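Local coordinates for CRISPR-associated protein CasA/Cse1 (PDB 4AN8) that forms part of the Cascade ribonucleoprotein complex, which probably targets invading nucleic acids in CRISPR adaptive immunity, at residues N377-L382 with F441-F445. Residue numbers count along the deposited sequence, not the author numbering.
Sequences NLEKAL and FPRFF
Set two helical segments nearly antiparallel, their axes at 153° and 12.1 Å apart at closest approach. Residues 377-382 are a regular turn and a half inside helix 372-403; residues 441-445 sit near the end of helix 429-446, kinked at Pro442 and Arg443, whose N atoms make no bond to the preceding turn; proline has no amide hydrogen to give. Leu378 lies across from Phe445 (CA to CA 7.9 Å) and Ala381 from Phe444 (CA to CA 8.8 Å). Three phenylalanines, all with chi1 in t, bridge this wide gap. The main bump is Leu378: its t,p rotamer sends CD1 into a hollow walled by all three rings, 4.1 Å from Phe441 CZ, 4.2 Å from Phe444 CE2 and 4.1 Å from Phe445 CE1, meeting Phe441 and Phe444 at their edges. In return, Phe444, its CA-to-CB bond pointing toward residues 377-382, reaches across beside Ala381, and its CZ stops 4.0 Å from Asn377 O. Leu382, one turn on from Leu378, extends the contact along Phe441, CD1 4.0 Å from Phe441 CE1. Trp304 stacks on Phe441, while Trp457 meets the Phe444 ring and hydrogen-bonds to Ala381 O, so helix 453-476 joins these two in the C-terminal helical bundle. Asn377 ND2 is taken by Val448 O. With no hydrogen bond or salt bridge between the segments, the contact is held by buried apolar surface, its selectivity consistent with the fit of Leu378 and Leu382 among phenylalanine rings.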
ATOM      1  N   ASN A 377     -17.802  -2.404  17.668  1.00 33.89           N
ATOM      2  CA  ASN A 377     -17.235  -1.165  18.194  1.00 33.89           C
ATOM      3  C   ASN A 377     -16.679  -0.257  17.097  1.00 33.89           C
ATOM      4  O   ASN A 377     -16.882   0.961  17.127  1.00 33.89           O
ATOM      5  CB  ASN A 377     -16.158  -1.450  19.237  1.00 45.29           C
ATOM      6  CG  ASN A 377     -16.733  -1.964  20.521  1.00 45.29           C
ATOM      7  OD1 ASN A 377     -17.892  -1.696  20.837  1.00 45.29           O
ATOM      8  ND2 ASN A 377     -15.942  -2.727  21.271  1.00 45.29           N
ATOM      9  N   LEU A 378     -15.984  -0.852  16.135  1.00 32.52           N
ATOM     10  CA  LEU A 378     -15.383  -0.088  15.048  1.00 32.52           C
ATOM     11  C   LEU A 378     -16.478   0.558  14.210  1.00 32.52           C
ATOM     12  O   LEU A 378     -16.389   1.729  13.859  1.00 32.52           O
ATOM     13  CB  LEU A 378     -14.498  -0.989  14.182  1.00 29.07           C
ATOM     14  CG  LEU A 378     -13.685  -0.320  13.072  1.00 29.07           C
ATOM     15  CD1 LEU A 378     -12.818   0.834  13.623  1.00 29.07           C
ATOM     16  CD2 LEU A 378     -12.811  -1.362  12.365  1.00 29.07           C
ATOM     17  N   GLU A 379     -17.521  -0.209  13.910  1.00 37.57           N
ATOM     18  CA  GLU A 379     -18.661   0.303  13.162  1.00 37.57           C
ATOM     19  C   GLU A 379     -19.272   1.536  13.859  1.00 37.57           C
ATOM     20  O   GLU A 379     -19.502   2.567  13.233  1.00 37.57           O
ATOM     21  CB  GLU A 379     -19.704  -0.806  12.995  1.00 81.30           C
ATOM     22  CG  GLU A 379     -20.727  -0.582  11.893  1.00 81.30           C
ATOM     23  CD  GLU A 379     -21.586  -1.821  11.624  1.00 81.30           C
ATOM     24  OE1 GLU A 379     -21.257  -2.909  12.149  1.00 81.30           O
ATOM     25  OE2 GLU A 379     -22.591  -1.710  10.887  1.00 81.30           O
ATOM     26  N   LYS A 380     -19.532   1.427  15.157  1.00 31.94           N
ATOM     27  CA  LYS A 380     -20.106   2.544  15.912  1.00 31.94           C
ATOM     28  C   LYS A 380     -19.162   3.748  15.945  1.00 31.94           C
ATOM     29  O   LYS A 380     -19.573   4.871  15.698  1.00 31.94           O
ATOM     30  CB  LYS A 380     -20.423   2.131  17.362  1.00 58.89           C
ATOM     31  CG  LYS A 380     -21.557   1.121  17.535  1.00 58.89           C
ATOM     32  CD  LYS A 380     -21.786   0.822  19.023  1.00 58.89           C
ATOM     33  CE  LYS A 380     -22.728  -0.361  19.251  1.00 58.89           C
ATOM     34  NZ  LYS A 380     -24.062  -0.161  18.617  1.00 58.89           N
ATOM     35  N   ALA A 381     -17.903   3.501  16.292  1.00 31.40           N
ATOM     36  CA  ALA A 381     -16.920   4.566  16.431  1.00 31.40           C
ATOM     37  C   ALA A 381     -16.871   5.385  15.157  1.00 31.40           C
ATOM     38  O   ALA A 381     -16.848   6.614  15.199  1.00 31.40           O
ATOM     39  CB  ALA A 381     -15.542   3.980  16.721  1.00 21.17           C
ATOM     40  N   LEU A 382     -16.857   4.697  14.018  1.00 28.43           N
ATOM     41  CA  LEU A 382     -16.689   5.382  12.749  1.00 28.43           C
ATOM     42  C   LEU A 382     -17.968   6.103  12.375  1.00 28.43           C
ATOM     43  O   LEU A 382     -17.943   7.102  11.666  1.00 28.43           O
ATOM     44  CB  LEU A 382     -16.278   4.404  11.644  1.00 30.15           C
ATOM     45  CG  LEU A 382     -14.792   4.407  11.290  1.00 30.15           C
ATOM     46  CD1 LEU A 382     -13.952   4.380  12.542  1.00 30.15           C
ATOM     47  CD2 LEU A 382     -14.447   3.247  10.353  1.00 30.15           C
ATOM     48  N   PHE A 441      -7.207   8.378  16.547  1.00 28.83           N
ATOM     49  CA  PHE A 441      -7.626   7.057  16.081  1.00 28.83           C
ATOM     50  C   PHE A 441      -6.787   5.862  16.555  1.00 28.83           C
ATOM     51  O   PHE A 441      -7.358   4.855  16.972  1.00 28.83           O
ATOM     52  CB  PHE A 441      -7.828   6.982  14.564  1.00 29.12           C
ATOM     53  CG  PHE A 441      -8.403   5.663  14.122  1.00 29.12           C
ATOM     54  CD1 PHE A 441      -9.726   5.359  14.374  1.00 29.12           C
ATOM     55  CD2 PHE A 441      -7.599   4.704  13.517  1.00 29.12           C
ATOM     56  CE1 PHE A 441     -10.257   4.135  13.999  1.00 29.12           C
ATOM     57  CE2 PHE A 441      -8.124   3.480  13.135  1.00 29.12           C
ATOM     58  CZ  PHE A 441      -9.457   3.200  13.371  1.00 29.12           C
ATOM     59  N   PRO A 442      -5.447   5.955  16.474  1.00 36.44           N
ATOM     60  CA  PRO A 442      -4.589   4.834  16.903  1.00 36.44           C
ATOM     61  C   PRO A 442      -4.840   4.384  18.333  1.00 36.44           C
ATOM     62  O   PRO A 442      -4.782   3.180  18.590  1.00 36.44           O
ATOM     63  CB  PRO A 442      -3.173   5.397  16.793  1.00 36.08           C
ATOM     64  CG  PRO A 442      -3.281   6.446  15.713  1.00 36.08           C
ATOM     65  CD  PRO A 442      -4.684   7.011  15.781  1.00 36.08           C
ATOM     66  N   ARG A 443      -5.091   5.327  19.241  1.00 37.88           N
ATOM     67  CA  ARG A 443      -5.323   5.011  20.657  1.00 37.88           C
ATOM     68  C   ARG A 443      -6.613   4.229  20.793  1.00 37.88           C
ATOM     69  O   ARG A 443      -6.653   3.186  21.426  1.00 37.88           O
ATOM     70  CB  ARG A 443      -5.415   6.283  21.498  1.00 79.09           C
ATOM     71  CG  ARG A 443      -4.360   7.330  21.205  1.00 79.09           C
ATOM     72  CD  ARG A 443      -4.376   8.408  22.284  1.00 79.09           C
ATOM     73  NE  ARG A 443      -5.740   8.709  22.727  1.00 79.09           N
ATOM     74  CZ  ARG A 443      -6.391   9.836  22.453  1.00 79.09           C
ATOM     75  NH1 ARG A 443      -5.798  10.790  21.742  1.00 79.09           N
ATOM     76  NH2 ARG A 443      -7.631  10.014  22.897  1.00 79.09           N
ATOM     77  N   PHE A 444      -7.673   4.736  20.180  1.00 26.81           N
ATOM     78  CA  PHE A 444      -8.927   3.995  20.146  1.00 26.81           C
ATOM     79  C   PHE A 444      -8.735   2.627  19.468  1.00 26.81           C
ATOM     80  O   PHE A 444      -9.140   1.596  20.006  1.00 26.81           O
ATOM     81  CB  PHE A 444      -9.998   4.787  19.403  1.00 29.26           C
ATOM     82  CG  PHE A 444     -11.170   3.949  18.989  1.00 29.26           C
ATOM     83  CD1 PHE A 444     -12.196   3.673  19.891  1.00 29.26           C
ATOM     84  CD2 PHE A 444     -11.230   3.402  17.718  1.00 29.26           C
ATOM     85  CE1 PHE A 444     -13.270   2.879  19.519  1.00 29.26           C
ATOM     86  CE2 PHE A 444     -12.286   2.614  17.339  1.00 29.26           C
ATOM     87  CZ  PHE A 444     -13.307   2.335  18.236  1.00 29.26           C
ATOM     88  N   PHE A 445      -8.100   2.628  18.292  1.00 28.37           N
ATOM     89  CA  PHE A 445      -7.984   1.419  17.478  1.00 28.37           C
ATOM     90  C   PHE A 445      -7.306   0.293  18.239  1.00 28.37           C
ATOM     91  O   PHE A 445      -7.757  -0.858  18.199  1.00 28.37           O
ATOM     92  CB  PHE A 445      -7.227   1.688  16.168  1.00 27.31           C
ATOM     93  CG  PHE A 445      -7.468   0.645  15.096  1.00 27.31           C
ATOM     94  CD1 PHE A 445      -8.760   0.240  14.778  1.00 27.31           C
ATOM     95  CD2 PHE A 445      -6.405   0.079  14.400  1.00 27.31           C
ATOM     96  CE1 PHE A 445      -8.985  -0.698  13.784  1.00 27.31           C
ATOM     97  CE2 PHE A 445      -6.629  -0.859  13.406  1.00 27.31           C
ATOM     98  CZ  PHE A 445      -7.926  -1.252  13.102  1.00 27.31           C
TER